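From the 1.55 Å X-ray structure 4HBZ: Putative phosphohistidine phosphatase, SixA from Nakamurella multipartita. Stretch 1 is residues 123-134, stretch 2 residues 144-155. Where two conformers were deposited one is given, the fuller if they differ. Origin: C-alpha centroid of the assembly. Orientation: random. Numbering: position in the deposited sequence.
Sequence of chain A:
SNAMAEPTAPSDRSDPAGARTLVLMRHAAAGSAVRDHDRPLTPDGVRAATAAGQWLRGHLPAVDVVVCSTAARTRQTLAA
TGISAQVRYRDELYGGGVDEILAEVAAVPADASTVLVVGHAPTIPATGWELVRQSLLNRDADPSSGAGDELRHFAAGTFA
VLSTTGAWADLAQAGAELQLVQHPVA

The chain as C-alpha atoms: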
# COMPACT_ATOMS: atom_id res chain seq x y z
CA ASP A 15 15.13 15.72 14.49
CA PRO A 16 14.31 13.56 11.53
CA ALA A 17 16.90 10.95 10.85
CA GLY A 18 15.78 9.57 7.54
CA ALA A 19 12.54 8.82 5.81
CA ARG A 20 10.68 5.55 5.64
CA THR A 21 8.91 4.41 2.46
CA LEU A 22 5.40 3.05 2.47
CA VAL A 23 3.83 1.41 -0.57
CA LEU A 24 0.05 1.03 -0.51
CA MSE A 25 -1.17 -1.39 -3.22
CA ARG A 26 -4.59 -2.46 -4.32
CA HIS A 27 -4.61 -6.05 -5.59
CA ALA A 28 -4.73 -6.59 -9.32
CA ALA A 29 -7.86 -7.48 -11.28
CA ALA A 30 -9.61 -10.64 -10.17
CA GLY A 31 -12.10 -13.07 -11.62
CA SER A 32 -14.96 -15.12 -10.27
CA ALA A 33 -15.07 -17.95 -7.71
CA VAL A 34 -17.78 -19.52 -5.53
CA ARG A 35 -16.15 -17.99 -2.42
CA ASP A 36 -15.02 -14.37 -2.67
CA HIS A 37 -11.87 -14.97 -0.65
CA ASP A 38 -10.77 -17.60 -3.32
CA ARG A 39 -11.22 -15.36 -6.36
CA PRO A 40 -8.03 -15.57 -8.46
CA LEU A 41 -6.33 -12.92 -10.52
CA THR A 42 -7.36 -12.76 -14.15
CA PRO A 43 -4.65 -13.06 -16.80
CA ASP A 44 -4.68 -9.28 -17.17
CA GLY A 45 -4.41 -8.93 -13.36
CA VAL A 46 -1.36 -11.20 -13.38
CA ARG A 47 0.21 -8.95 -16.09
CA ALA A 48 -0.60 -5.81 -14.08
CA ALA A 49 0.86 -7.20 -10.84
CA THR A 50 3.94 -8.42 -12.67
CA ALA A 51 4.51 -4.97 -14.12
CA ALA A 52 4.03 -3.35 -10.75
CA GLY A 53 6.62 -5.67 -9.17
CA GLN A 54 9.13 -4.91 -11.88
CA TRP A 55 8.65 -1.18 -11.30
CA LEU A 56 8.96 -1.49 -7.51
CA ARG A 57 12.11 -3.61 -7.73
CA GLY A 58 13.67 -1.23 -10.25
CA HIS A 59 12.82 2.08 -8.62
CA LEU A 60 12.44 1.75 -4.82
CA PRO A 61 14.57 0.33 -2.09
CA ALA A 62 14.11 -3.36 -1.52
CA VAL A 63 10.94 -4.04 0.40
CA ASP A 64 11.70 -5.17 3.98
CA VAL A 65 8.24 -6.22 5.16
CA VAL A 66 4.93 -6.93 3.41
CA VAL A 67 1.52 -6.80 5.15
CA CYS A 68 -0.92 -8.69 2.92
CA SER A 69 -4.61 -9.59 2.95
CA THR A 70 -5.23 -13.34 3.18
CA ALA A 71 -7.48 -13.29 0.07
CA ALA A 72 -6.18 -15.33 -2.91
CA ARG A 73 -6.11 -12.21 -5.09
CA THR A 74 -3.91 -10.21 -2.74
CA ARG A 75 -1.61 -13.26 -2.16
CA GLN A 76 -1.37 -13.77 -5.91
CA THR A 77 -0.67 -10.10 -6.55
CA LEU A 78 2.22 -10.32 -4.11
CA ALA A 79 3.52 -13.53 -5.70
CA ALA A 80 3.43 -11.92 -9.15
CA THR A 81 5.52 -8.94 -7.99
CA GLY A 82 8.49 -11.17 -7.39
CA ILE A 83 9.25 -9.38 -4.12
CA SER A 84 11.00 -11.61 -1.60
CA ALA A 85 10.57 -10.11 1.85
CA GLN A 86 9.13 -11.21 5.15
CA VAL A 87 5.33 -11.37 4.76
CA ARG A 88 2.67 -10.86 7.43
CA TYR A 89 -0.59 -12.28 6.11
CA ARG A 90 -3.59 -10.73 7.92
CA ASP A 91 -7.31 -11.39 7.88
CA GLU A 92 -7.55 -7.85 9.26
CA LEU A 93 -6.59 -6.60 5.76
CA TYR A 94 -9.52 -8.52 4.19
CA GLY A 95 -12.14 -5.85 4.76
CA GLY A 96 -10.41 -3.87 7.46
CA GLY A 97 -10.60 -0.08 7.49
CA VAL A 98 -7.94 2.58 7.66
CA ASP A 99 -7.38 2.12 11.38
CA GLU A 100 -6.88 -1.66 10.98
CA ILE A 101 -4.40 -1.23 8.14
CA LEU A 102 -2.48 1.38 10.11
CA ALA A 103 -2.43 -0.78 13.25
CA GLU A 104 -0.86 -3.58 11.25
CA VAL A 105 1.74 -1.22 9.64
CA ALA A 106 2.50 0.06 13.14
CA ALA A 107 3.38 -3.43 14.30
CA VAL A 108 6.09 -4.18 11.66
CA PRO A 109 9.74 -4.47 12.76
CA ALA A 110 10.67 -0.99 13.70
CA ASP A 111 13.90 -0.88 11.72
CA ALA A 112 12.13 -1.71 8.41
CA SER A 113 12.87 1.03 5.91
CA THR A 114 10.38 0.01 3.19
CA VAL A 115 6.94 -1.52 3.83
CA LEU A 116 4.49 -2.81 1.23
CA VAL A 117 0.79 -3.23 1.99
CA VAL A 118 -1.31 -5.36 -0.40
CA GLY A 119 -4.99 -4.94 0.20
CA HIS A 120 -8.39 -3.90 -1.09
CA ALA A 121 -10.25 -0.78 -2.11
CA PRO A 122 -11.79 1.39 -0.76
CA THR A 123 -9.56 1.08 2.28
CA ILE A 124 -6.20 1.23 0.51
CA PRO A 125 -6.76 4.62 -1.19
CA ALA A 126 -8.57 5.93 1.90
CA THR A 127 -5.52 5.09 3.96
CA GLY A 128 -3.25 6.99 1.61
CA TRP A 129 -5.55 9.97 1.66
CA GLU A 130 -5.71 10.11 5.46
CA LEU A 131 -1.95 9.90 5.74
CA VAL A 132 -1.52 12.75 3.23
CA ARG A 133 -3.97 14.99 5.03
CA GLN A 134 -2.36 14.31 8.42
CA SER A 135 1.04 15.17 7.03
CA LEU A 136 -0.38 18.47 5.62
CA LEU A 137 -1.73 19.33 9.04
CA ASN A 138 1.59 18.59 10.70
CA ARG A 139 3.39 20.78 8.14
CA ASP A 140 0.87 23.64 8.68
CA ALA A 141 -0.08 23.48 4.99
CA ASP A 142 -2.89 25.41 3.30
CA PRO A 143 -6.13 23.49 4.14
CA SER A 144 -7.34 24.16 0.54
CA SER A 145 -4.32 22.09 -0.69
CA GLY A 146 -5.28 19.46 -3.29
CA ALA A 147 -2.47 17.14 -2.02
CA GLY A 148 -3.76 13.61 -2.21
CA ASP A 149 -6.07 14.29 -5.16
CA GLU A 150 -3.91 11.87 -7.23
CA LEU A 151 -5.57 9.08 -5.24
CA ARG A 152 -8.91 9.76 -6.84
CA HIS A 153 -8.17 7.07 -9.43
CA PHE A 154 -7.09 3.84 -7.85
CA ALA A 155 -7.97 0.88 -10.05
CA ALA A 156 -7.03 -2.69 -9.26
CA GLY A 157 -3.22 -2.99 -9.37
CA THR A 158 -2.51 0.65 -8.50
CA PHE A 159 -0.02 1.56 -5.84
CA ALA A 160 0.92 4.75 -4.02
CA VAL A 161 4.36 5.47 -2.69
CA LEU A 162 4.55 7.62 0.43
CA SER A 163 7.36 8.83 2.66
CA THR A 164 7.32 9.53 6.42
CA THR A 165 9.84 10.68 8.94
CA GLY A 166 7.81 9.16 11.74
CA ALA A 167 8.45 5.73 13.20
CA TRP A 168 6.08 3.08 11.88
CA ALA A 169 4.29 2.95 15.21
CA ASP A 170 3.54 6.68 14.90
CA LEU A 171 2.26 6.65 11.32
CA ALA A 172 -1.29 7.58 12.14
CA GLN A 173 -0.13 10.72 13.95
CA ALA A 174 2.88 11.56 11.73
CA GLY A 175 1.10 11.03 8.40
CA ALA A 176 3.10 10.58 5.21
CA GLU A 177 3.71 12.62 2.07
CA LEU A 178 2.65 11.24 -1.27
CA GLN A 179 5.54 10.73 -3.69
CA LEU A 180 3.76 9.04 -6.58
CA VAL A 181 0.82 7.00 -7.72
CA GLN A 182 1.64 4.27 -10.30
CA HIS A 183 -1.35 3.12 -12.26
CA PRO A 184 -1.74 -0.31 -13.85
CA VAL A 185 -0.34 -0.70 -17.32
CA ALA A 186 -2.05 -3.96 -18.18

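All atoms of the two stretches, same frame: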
# COMPACT_ATOMS: atom_id res chain seq x y z
N THR A 123 -10.40 0.74 1.16
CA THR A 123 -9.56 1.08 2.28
C THR A 123 -8.14 1.52 1.88
O THR A 123 -7.61 2.43 2.47
CB THR A 123 -9.45 -0.14 3.26
OG1 THR A 123 -10.76 -0.33 3.82
CG2 THR A 123 -8.39 0.05 4.36
N ILE A 124 -7.58 0.89 0.87
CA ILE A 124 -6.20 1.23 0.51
C ILE A 124 -6.06 2.72 0.12
O ILE A 124 -5.24 3.46 0.70
CB ILE A 124 -5.64 0.25 -0.52
CG1 ILE A 124 -5.28 -1.12 0.13
CG2 ILE A 124 -4.43 0.82 -1.26
CD1 ILE A 124 -4.06 -1.16 1.04
N PRO A 125 -6.84 3.17 -0.86
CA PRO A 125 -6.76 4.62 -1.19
C PRO A 125 -7.19 5.54 -0.05
O PRO A 125 -6.61 6.61 0.12
CB PRO A 125 -7.60 4.77 -2.43
CG PRO A 125 -8.37 3.52 -2.54
CD PRO A 125 -7.68 2.44 -1.81
N ALA A 126 -8.14 5.12 0.75
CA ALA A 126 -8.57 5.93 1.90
C ALA A 126 -7.43 6.10 2.88
O ALA A 126 -7.31 7.17 3.53
CB ALA A 126 -9.74 5.29 2.60
N THR A 127 -6.64 5.06 3.08
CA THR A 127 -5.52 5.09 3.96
C THR A 127 -4.48 6.11 3.47
O THR A 127 -3.97 6.91 4.23
CB THR A 127 -4.89 3.70 4.14
OG1 THR A 127 -5.86 2.76 4.67
CG2 THR A 127 -3.72 3.74 5.05
N GLY A 128 -4.18 6.03 2.19
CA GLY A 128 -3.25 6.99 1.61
C GLY A 128 -3.73 8.42 1.81
O GLY A 128 -2.96 9.29 2.16
N TRP A 129 -5.00 8.65 1.58
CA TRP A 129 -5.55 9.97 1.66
C TRP A 129 -5.47 10.50 3.09
O TRP A 129 -5.06 11.64 3.31
CB TRP A 129 -6.98 9.95 1.13
CG TRP A 129 -7.54 11.28 0.99
CD1 TRP A 129 -7.38 12.13 -0.05
CD2 TRP A 129 -8.36 11.95 1.95
NE1 TRP A 129 -8.07 13.30 0.18
CE2 TRP A 129 -8.68 13.21 1.41
CE3 TRP A 129 -8.86 11.60 3.22
CZ2 TRP A 129 -9.48 14.12 2.09
CZ3 TRP A 129 -9.66 12.52 3.89
CH2 TRP A 129 -9.95 13.76 3.33
N GLU A 130 -5.80 9.67 4.07
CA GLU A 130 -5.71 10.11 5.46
C GLU A 130 -4.30 10.44 5.88
O GLU A 130 -4.06 11.41 6.61
CB GLU A 130 -6.33 9.12 6.40
CG GLU A 130 -7.83 9.07 6.27
CD GLU A 130 -8.55 8.60 7.52
OE1 GLU A 130 -7.91 8.21 8.51
OE2 GLU A 130 -9.79 8.71 7.48
N LEU A 131 -3.35 9.64 5.40
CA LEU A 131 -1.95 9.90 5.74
C LEU A 131 -1.47 11.22 5.14
O LEU A 131 -0.76 12.02 5.80
CB LEU A 131 -1.04 8.76 5.23
CG LEU A 131 -1.18 7.43 6.01
CD1 LEU A 131 -0.37 6.36 5.32
CD2 LEU A 131 -0.84 7.53 7.48
N VAL A 132 -1.88 11.47 3.89
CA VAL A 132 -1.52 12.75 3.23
C VAL A 132 -2.08 13.93 3.99
O VAL A 132 -1.40 14.93 4.22
CB VAL A 132 -1.94 12.75 1.75
CG1 VAL A 132 -1.93 14.16 1.15
CG2 VAL A 132 -1.07 11.78 1.00
N ARG A 133 -3.36 13.86 4.35
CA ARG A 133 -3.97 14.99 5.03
C ARG A 133 -3.37 15.23 6.39
O ARG A 133 -3.26 16.36 6.83
CB ARG A 133 -5.48 14.73 5.12
CG ARG A 133 -6.20 14.67 3.76
CD ARG A 133 -5.72 15.61 2.62
NE ARG A 133 -6.20 16.96 2.85
CZ ARG A 133 -6.13 17.98 1.97
NH1 ARG A 133 -5.58 17.85 0.74
NH2 ARG A 133 -6.61 19.16 2.34
N GLN A 134 -3.01 14.17 7.10
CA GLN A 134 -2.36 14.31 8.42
C GLN A 134 -1.00 14.98 8.28
O GLN A 134 -0.62 15.83 9.08
CB GLN A 134 -2.26 12.94 9.11
CG GLN A 134 -1.68 12.97 10.52
CD GLN A 134 -2.59 13.64 11.56
OE1 GLN A 134 -3.81 13.70 11.42
NE2 GLN A 134 -2.01 14.05 12.63
N SER A 144 -6.76 24.33 1.89
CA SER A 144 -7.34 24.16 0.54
C SER A 144 -6.38 23.37 -0.39
O SER A 144 -6.74 23.11 -1.54
CB SER A 144 -7.72 25.49 -0.08
OG SER A 144 -6.57 26.29 -0.24
N SER A 145 -5.21 22.95 0.11
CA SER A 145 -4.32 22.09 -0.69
C SER A 145 -5.07 20.89 -1.31
O SER A 145 -5.87 20.20 -0.66
CB SER A 145 -3.15 21.56 0.15
OG SER A 145 -2.35 20.66 -0.63
N GLY A 146 -4.77 20.63 -2.59
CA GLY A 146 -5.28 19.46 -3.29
C GLY A 146 -4.40 18.21 -3.10
O GLY A 146 -4.61 17.20 -3.81
N ALA A 147 -3.41 18.27 -2.20
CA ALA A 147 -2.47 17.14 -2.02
C ALA A 147 -3.29 15.91 -1.72
O ALA A 147 -4.21 15.97 -0.93
CB ALA A 147 -1.46 17.38 -0.89
N GLY A 148 -3.01 14.82 -2.40
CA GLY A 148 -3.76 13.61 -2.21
C GLY A 148 -4.76 13.38 -3.33
O GLY A 148 -5.29 12.30 -3.44
N ASP A 149 -5.10 14.44 -4.07
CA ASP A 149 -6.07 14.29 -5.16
C ASP A 149 -5.65 13.26 -6.20
O ASP A 149 -6.50 12.76 -6.89
CB ASP A 149 -6.37 15.64 -5.84
CG ASP A 149 -7.37 16.53 -5.03
OD1 ASP A 149 -8.04 16.08 -4.05
OD2 ASP A 149 -7.51 17.72 -5.42
N GLU A 150 -4.37 12.95 -6.32
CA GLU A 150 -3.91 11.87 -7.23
C GLU A 150 -4.50 10.53 -6.89
O GLU A 150 -4.53 9.61 -7.74
CB GLU A 150 -2.39 11.71 -7.21
CG GLU A 150 -1.66 12.93 -7.64
CD GLU A 150 -1.30 13.83 -6.48
OE1 GLU A 150 -2.06 13.96 -5.43
OE2 GLU A 150 -0.22 14.43 -6.65
N LEU A 151 -4.98 10.34 -5.65
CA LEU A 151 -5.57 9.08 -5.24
C LEU A 151 -6.98 8.87 -5.70
O LEU A 151 -7.60 7.81 -5.43
CB LEU A 151 -5.48 8.95 -3.70
CG LEU A 151 -4.07 9.03 -3.12
CD1 LEU A 151 -4.13 9.31 -1.62
CD2 LEU A 151 -3.30 7.77 -3.36
N ARG A 152 -7.54 9.84 -6.43
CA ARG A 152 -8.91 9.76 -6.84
C ARG A 152 -9.17 8.64 -7.84
O ARG A 152 -10.30 8.16 -7.96
CB ARG A 152 -9.34 11.11 -7.43
CG ARG A 152 -8.69 11.50 -8.77
CD ARG A 152 -9.05 12.91 -9.13
NE ARG A 152 -8.52 13.37 -10.41
CZ ARG A 152 -7.28 13.81 -10.61
NH1 ARG A 152 -6.39 13.88 -9.61
NH2 ARG A 152 -6.92 14.21 -11.82
N HIS A 153 -8.13 8.25 -8.58
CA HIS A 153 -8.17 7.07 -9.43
C HIS A 153 -7.27 6.03 -8.83
O HIS A 153 -6.09 6.30 -8.54
CB HIS A 153 -7.70 7.44 -10.82
CG HIS A 153 -8.65 8.34 -11.52
ND1 HIS A 153 -8.30 9.61 -11.91
CD2 HIS A 153 -9.97 8.21 -11.82
CE1 HIS A 153 -9.36 10.22 -12.43
NE2 HIS A 153 -10.39 9.40 -12.37
N PHE A 154 -7.84 4.87 -8.55
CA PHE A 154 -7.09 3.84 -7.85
C PHE A 154 -7.63 2.48 -8.23
O PHE A 154 -8.11 1.69 -7.40
CB PHE A 154 -7.10 4.13 -6.31
CG PHE A 154 -5.83 3.70 -5.60
CD1 PHE A 154 -5.58 2.37 -5.33
CD2 PHE A 154 -4.88 4.61 -5.25
CE1 PHE A 154 -4.42 1.96 -4.70
CE2 PHE A 154 -3.73 4.21 -4.62
CZ PHE A 154 -3.50 2.88 -4.34
N ALA A 155 -7.47 2.15 -9.52
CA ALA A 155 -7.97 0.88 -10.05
C ALA A 155 -7.17 -0.29 -9.53
O ALA A 155 -6.07 -0.13 -9.03
CB ALA A 155 -7.81 0.91 -11.57

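Stretch 1 is a continuous helix, and stretch 2 runs along it in the opposite sense: Gly148 lies nearest Trp129 (CA to CA 5.6 Å) and Leu151 nearest Pro125 (CA to CA 6.1 Å). Together they bury 470 Å², polar at the start of stretch 2 and apolar towards its end.

Ser145 opens the contact through its backbone. Its carbonyl O accepts a hydrogen bond from Arg133 NH1 at 2.8 Å, with an N-H...O angle of 162°, and a weak one from Arg133 NH2 at 3.3 Å and 134°. Its hydroxyl serves its own stretch: Ala147 N donates to Ser145 OG at 3.0 Å, bracing the approach to the turn.

A type II turn runs from Gly146 to Asp149, closed by Asp149 N to Gly146 O at 2.8 Å. Within it, Ala147 O takes a second bond from Arg133 NH1, 2.9 Å at 146°. Both carbonyl oxygens lie at the edge of the guanidinium, near its plane, where its N-H groups point. Arginine suits this position because CA-to-CB points sideways, yet its long side chain, with chi1, chi2 and chi3 all m, carries the planar donor group to the turn. The small methyl of Ala147 meets Val132, CB to CG1 at 3.8 Å.

Gly148 has phi/psi of 103/-20, at which a CB would jam against the preceding carbonyl O. An ideal CB would also point toward the helix, 3.3 Å from Val132 CG1 and 3.4 Å from Trp129 CD1. Its absence permits close passage: Gly148 N lies 3.8 Å from Val132 CG1, while Gly148 O sits at the edge of the indole, 4.0 Å from Trp129 CD1.

The 3-10 segment 149-151 then brings Leu151 onto the helix, supported by Leu151 N to Gly148 O at 3.0 Å. Leu151 has the largest area covered by the other stretch, 70 Å². Its CD1 lies 3.4 Å from Trp129 N, 3.6 Å from Gly128 C and 4.0 Å from Trp129 CB. Gly128 leaves the necessary room, since an ideal CB there would come within 3.3 Å of Leu151 CD1.

Arg152 and His153 point away, and Phe154 completes the contact. Pro125 CB lies over one face of its ring, 4.2 Å from the centroid and 26° off the normal, a CH-pi geometry. Ile124 CG2 approaches Phe154 CE1 obliquely at 3.6 Å. The broad, buried aromatic ring thus packs against both aliphatic side chains.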